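Local coordinates for phosphonopyruvate hydrolase (Variovorax sp., PDB 2DUA) that hydrolyses 3-phosphonopyruvate to pyruvate and phosphate with the help of a divalent metal ion such as magnesium, cobalt or manganese, at the interface of chains A and B and the interface of chains A and C. Coordinates in Å, arbitrary orientation; residue numbers count along the deposited sequence, not the author numbering. Chains: chain A/B/C, Phosphonopyruvate hydrolase.

Contact 1: the interface of chains A and B. Residues chain A 26, 30, 267, 271-272, 275; chain B 243, 247.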
# COMPACT_ATOMS: atom_id res chain seq x y z
N LEU A 26 -7.17 3.39 16.42
CA LEU A 26 -7.69 4.23 17.50
C LEU A 26 -8.84 3.50 18.22
O LEU A 26 -8.89 3.44 19.43
CB LEU A 26 -8.20 5.58 16.96
CG LEU A 26 -8.86 6.54 17.99
CD1 LEU A 26 -7.89 6.91 19.03
CD2 LEU A 26 -9.33 7.81 17.27
N LEU A 30 -9.06 2.18 22.09
CA LEU A 30 -10.20 2.43 22.99
C LEU A 30 -10.76 1.07 23.53
O LEU A 30 -11.22 1.02 24.67
CB LEU A 30 -11.30 3.18 22.23
CG LEU A 30 -10.86 4.62 21.85
CD1 LEU A 30 -11.91 5.24 20.91
CD2 LEU A 30 -10.65 5.47 23.13
N PRO A 267 -15.53 15.03 22.76
CA PRO A 267 -14.28 14.87 23.51
C PRO A 267 -13.45 16.06 23.01
O PRO A 267 -13.66 16.53 21.87
CB PRO A 267 -13.73 13.52 22.87
CG PRO A 267 -14.97 12.74 22.62
CD PRO A 267 -15.95 13.80 22.06
N GLU A 271 -7.94 15.58 24.17
CA GLU A 271 -8.14 14.15 24.43
C GLU A 271 -7.70 13.29 23.23
O GLU A 271 -7.22 12.18 23.41
CB GLU A 271 -9.59 13.88 24.74
CG GLU A 271 -10.03 14.51 26.07
CD GLU A 271 -11.45 14.20 26.35
OE1 GLU A 271 -12.33 15.12 26.29
OE2 GLU A 271 -11.70 13.02 26.64
N ILE A 272 -7.92 13.78 22.02
CA ILE A 272 -7.50 13.03 20.81
C ILE A 272 -5.98 13.04 20.77
O ILE A 272 -5.37 12.00 20.52
CB ILE A 272 -8.04 13.69 19.50
CG1 ILE A 272 -9.56 13.87 19.61
CG2 ILE A 272 -7.61 12.87 18.30
CD1 ILE A 272 -10.32 12.57 19.96
N LEU A 275 -4.64 10.46 23.00
CA LEU A 275 -4.88 9.13 22.42
C LEU A 275 -3.90 8.79 21.29
O LEU A 275 -3.71 7.62 20.97
CB LEU A 275 -6.34 8.99 21.91
CG LEU A 275 -7.37 8.65 23.01
CD1 LEU A 275 -8.80 8.83 22.51
CD2 LEU A 275 -7.18 7.20 23.50
N VAL B 243 -14.86 9.08 18.48
CA VAL B 243 -14.20 8.67 19.72
C VAL B 243 -15.18 8.70 20.92
O VAL B 243 -15.22 7.77 21.75
CB VAL B 243 -12.91 9.55 20.05
CG1 VAL B 243 -12.55 9.43 21.48
CG2 VAL B 243 -11.67 9.14 19.17
N ARG B 247 -16.06 5.14 22.71
CA ARG B 247 -15.59 5.01 24.09
C ARG B 247 -16.79 4.78 25.03
O ARG B 247 -16.72 4.02 26.00
CB ARG B 247 -14.87 6.30 24.46
CG ARG B 247 -14.27 6.37 25.78
CD ARG B 247 -13.41 7.68 25.82
NE ARG B 247 -14.24 8.88 25.71
CZ ARG B 247 -13.75 10.12 25.79
NH1 ARG B 247 -12.43 10.30 25.96
NH2 ARG B 247 -14.58 11.16 25.78
O HOH W 1 -14.69 14.03 27.09
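B:Val243 and B:Arg247 lie one turn apart on helix 237-256 of chain B, so that both point at chain A, where helices 25-34 and 269-275 receive them. This patch of the dimer interface shows how one helical face can combine greasy packing with a charged pair. The valine supplies the apolar half, its two methyls parting toward A:Leu275 and A:Leu26, with A:Ile272 touching both. With CG1 anti to the backbone N (chi1 161°), that methyl meets CD1 of A:Leu275 tip to tip at 3.9 Å. CG2, on the other branch, meets A:Leu26 CD2 at 3.3 Å, a tight contact made where the two side chains cross at about a right angle. A:Ile272 slides past the valine in the opposite direction and lays its CD1 3.8 Å from the same CG2. A:Leu30 adds buried apolar surface beside them.

B:Arg247 supplies the polar half. It leaves the helix extended and bends at chi3 (65°), which turns the guanidinium toward A:Glu271. NH1 donates to OE2 of that carboxylate at 2.9 Å in a nearly in-plane salt bridge, the two flat groups being tilted by only 20°. A:Pro267 runs alongside the guanidinium, its CG 3.6 Å from NH2 of B:Arg247. A water, held more loosely on the arginine side, links the second carboxylate oxygen to the second terminal nitrogen: it sits 2.7 Å from OE1 of A:Glu271 and 3.2 Å from NH2 of B:Arg247.

Contact 2: the interface of chains A and C. Residues chain A 53, 55-57; chain C 91, 94.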
# COMPACT_ATOMS: atom_id res chain seq x y z
N PRO A 53 -19.22 -3.14 0.05
CA PRO A 53 -19.81 -4.37 0.63
C PRO A 53 -18.74 -5.35 1.16
O PRO A 53 -17.58 -5.39 0.68
CB PRO A 53 -20.61 -4.99 -0.53
CG PRO A 53 -20.95 -3.83 -1.41
CD PRO A 53 -19.65 -2.96 -1.35
N ALA A 55 -17.75 -8.26 0.64
CA ALA A 55 -17.81 -9.38 -0.32
C ALA A 55 -16.50 -9.55 -1.09
O ALA A 55 -16.48 -9.70 -2.32
CB ALA A 55 -19.01 -9.17 -1.28
N ASN A 56 -15.40 -9.52 -0.35
CA ASN A 56 -14.08 -9.65 -0.90
C ASN A 56 -13.78 -8.63 -1.97
O ASN A 56 -13.14 -8.92 -2.99
CB ASN A 56 -13.86 -11.06 -1.41
CG ASN A 56 -13.88 -12.10 -0.26
OD1 ASN A 56 -12.93 -12.18 0.58
ND2 ASN A 56 -14.94 -12.88 -0.21
N ILE A 57 -14.23 -7.42 -1.72
CA ILE A 57 -13.96 -6.31 -2.63
C ILE A 57 -12.67 -5.64 -2.18
O ILE A 57 -11.83 -5.27 -3.00
CB ILE A 57 -15.13 -5.29 -2.64
CG1 ILE A 57 -16.37 -6.00 -3.22
CG2 ILE A 57 -14.71 -3.98 -3.40
CD1 ILE A 57 -17.57 -5.22 -3.04
N ASN C 91 -17.14 -8.86 -8.12
CA ASN C 91 -15.77 -8.38 -7.94
C ASN C 91 -15.28 -7.68 -9.19
O ASN C 91 -14.65 -6.63 -9.10
CB ASN C 91 -14.82 -9.52 -7.61
CG ASN C 91 -15.14 -10.11 -6.31
OD1 ASN C 91 -14.83 -9.51 -5.27
ND2 ASN C 91 -15.78 -11.27 -6.32
N TYR C 94 -16.47 -4.03 -9.41
CA TYR C 94 -15.78 -3.12 -8.51
C TYR C 94 -14.31 -2.91 -8.84
O TYR C 94 -13.71 -1.91 -8.46
CB TYR C 94 -15.88 -3.62 -7.04
CG TYR C 94 -17.21 -3.33 -6.41
CD1 TYR C 94 -17.47 -2.11 -5.78
CD2 TYR C 94 -18.23 -4.25 -6.48
CE1 TYR C 94 -18.72 -1.84 -5.21
CE2 TYR C 94 -19.48 -3.99 -5.93
CZ TYR C 94 -19.72 -2.79 -5.29
OH TYR C 94 -20.96 -2.58 -4.75
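A:Ile57 and C:Tyr94 form the apolar part of this small patch, a plain case of an aliphatic tip resting on an aromatic face. With CG1 beside the backbone N and the chain extended beyond it (chi2 169°), the isoleucine carries CD1 over the middle of the tyrosine ring, 3.7 Å from its centroid. Its other branch reaches back toward the root of the tyrosine, CG2 lying 3.8 Å from CB of C:Tyr94. The ring is therefore covered on one face by a methyl and supported near its stem. At its far end the phenol meets A:Pro53, whose CG stands 3.6 Å from OH of C:Tyr94.

C:Asn91, three residues earlier on the same helix, addresses the main chain of A:Asn56 instead. That residue has a left-handed backbone conformation (phi 56°, psi 40°), and its carbonyl oxygen lies 2.9 Å from OD1 of C:Asn91. Two acceptors face each other in this model, so the amide orientation is doubtful; turned over, it would probably offer ND2 to the carbonyl.

On chain A the contact is made by the loop between helices 43-49 and 60-71, on chain C by helix 89-101. The loop also bears A:Asp54, the probable nucleophile, about 6 Å from the centre of the patch, so the neighbouring subunit packs close to a likely catalytic residue.

Contact 3: the interface of chains A and B. Residues chain A 18, 34-36, 220, 234; chain B 253-254, 258.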
# COMPACT_ATOMS: atom_id res chain seq x y z
N THR A 18 -13.08 -12.07 25.80
CA THR A 18 -13.92 -11.18 25.03
C THR A 18 -13.06 -10.44 24.02
O THR A 18 -11.95 -10.01 24.32
CB THR A 18 -14.63 -10.09 25.95
OG1 THR A 18 -13.63 -9.31 26.58
CG2 THR A 18 -15.48 -10.77 27.08
N ALA A 34 -10.90 0.04 27.38
CA ALA A 34 -12.18 -0.33 27.96
C ALA A 34 -12.11 -1.67 28.71
O ALA A 34 -12.99 -1.97 29.53
CB ALA A 34 -13.28 -0.40 26.88
N GLY A 35 -11.10 -2.47 28.44
CA GLY A 35 -10.95 -3.72 29.20
C GLY A 35 -11.22 -4.98 28.43
O GLY A 35 -11.20 -6.03 29.01
N PHE A 36 -11.52 -4.93 27.12
CA PHE A 36 -11.75 -6.21 26.43
C PHE A 36 -10.51 -7.08 26.39
O PHE A 36 -9.38 -6.57 26.44
CB PHE A 36 -12.24 -6.00 24.99
CG PHE A 36 -13.62 -5.43 24.92
CD1 PHE A 36 -14.72 -6.26 25.01
CD2 PHE A 36 -13.80 -4.04 24.84
CE1 PHE A 36 -16.02 -5.72 25.03
CE2 PHE A 36 -15.10 -3.49 24.86
CZ PHE A 36 -16.20 -4.33 24.95
N GLU A 220 -22.86 -11.86 28.57
CA GLU A 220 -21.64 -12.58 28.87
C GLU A 220 -21.89 -13.59 29.99
O GLU A 220 -21.31 -14.67 29.98
CB GLU A 220 -20.52 -11.62 29.27
CG GLU A 220 -20.06 -10.82 28.08
CD GLU A 220 -18.96 -9.82 28.37
OE1 GLU A 220 -18.69 -9.00 27.47
OE2 GLU A 220 -18.38 -9.83 29.48
N TYR A 234 -17.65 -9.37 19.81
CA TYR A 234 -18.65 -8.32 19.53
C TYR A 234 -18.30 -7.94 18.08
O TYR A 234 -17.33 -7.23 17.81
CB TYR A 234 -18.44 -7.21 20.53
CG TYR A 234 -18.88 -7.66 21.91
CD1 TYR A 234 -20.25 -7.75 22.22
CD2 TYR A 234 -17.97 -8.04 22.87
CE1 TYR A 234 -20.68 -8.21 23.48
CE2 TYR A 234 -18.41 -8.53 24.17
CZ TYR A 234 -19.77 -8.60 24.42
OH TYR A 234 -20.24 -9.08 25.63
N ILE B 253 -20.81 -1.64 27.41
CA ILE B 253 -20.76 -3.10 27.23
C ILE B 253 -19.97 -3.78 28.37
O ILE B 253 -20.39 -4.81 28.92
CB ILE B 253 -20.14 -3.45 25.85
CG1 ILE B 253 -21.08 -2.98 24.74
CG2 ILE B 253 -19.84 -4.97 25.74
CD1 ILE B 253 -20.55 -3.19 23.28
N ARG B 254 -18.85 -3.21 28.76
CA ARG B 254 -18.05 -3.79 29.81
C ARG B 254 -18.69 -3.66 31.19
O ARG B 254 -18.45 -4.50 32.04
CB ARG B 254 -16.64 -3.21 29.81
CG ARG B 254 -15.89 -3.63 28.54
CD ARG B 254 -14.93 -4.84 28.76
NE ARG B 254 -15.39 -5.88 29.68
CZ ARG B 254 -16.22 -6.89 29.36
NH1 ARG B 254 -16.57 -7.78 30.27
NH2 ARG B 254 -16.71 -7.02 28.13
N GLY B 258 -22.19 -7.13 28.43
CA GLY B 258 -22.93 -7.47 27.24
C GLY B 258 -23.55 -6.28 26.53
O GLY B 258 -23.42 -5.12 26.99
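B:Arg254 enters chain A between the end of helix 25-34 and the ring of A:Phe36, and its course illustrates how one long side chain can serve apolar and ionic partners in turn. CB, CG and CD all run past the carbonyl oxygen of A:Ala34, CG nearest at 3.5 Å. CG also lies 3.7 Å from CZ of A:Phe36. The bend at chi2 (-98°) brings CD over the centre of that ring, 3.8 Å from its centroid, and the one at chi3 (36°) turns NE and the guanidinium away toward A:Glu220. The guanidinium stands steeply to the phenyl plane, NH2 lying 3.4 Å from CE1 of A:Phe36.

The tip grips A:Glu220 end-on. NH1 donates to OE2 at 2.8 Å and NH2 to OE1 at 2.9 Å, both nearly straight, with carboxylate and guanidinium almost coplanar and each oxygen using its syn lone pair. A leucine in place of B:Arg254 would probably leave the carboxylate of A:Glu220 without its cross-chain charge partner and freer to turn. The hydroxyl OH of A:Tyr234 donates to the anti lone pair of A:Glu220 OE1, at a doubtfully short length.

B:Ile253, one residue earlier on the helix, puts CG2 over the rim of A:Tyr234 and at the edge of A:Phe36, 3.8 Å from CZ.

Contacts 1 and 3 belong to one interface, their centres about 17 Å apart, and share two elements: helix 237-256 of chain B, which serves contact 1 with residues 243 and 247 and contact 3 with 253 and 254, and helix 25-34 of chain A. The twofold repeats each with the chains exchanged, so this long helix helps hold the A-B pair along much of its length. Contact 2 lies about 30 Å from either and uses different elements to join chain A to chain C. Two distinct twofold interfaces fit the reported dimers and tetramers. Contact 2 is also much nearer the probable nucleophile than contacts 1 and 3, whose centres lie about 25 and 21 Å from A:Asp54.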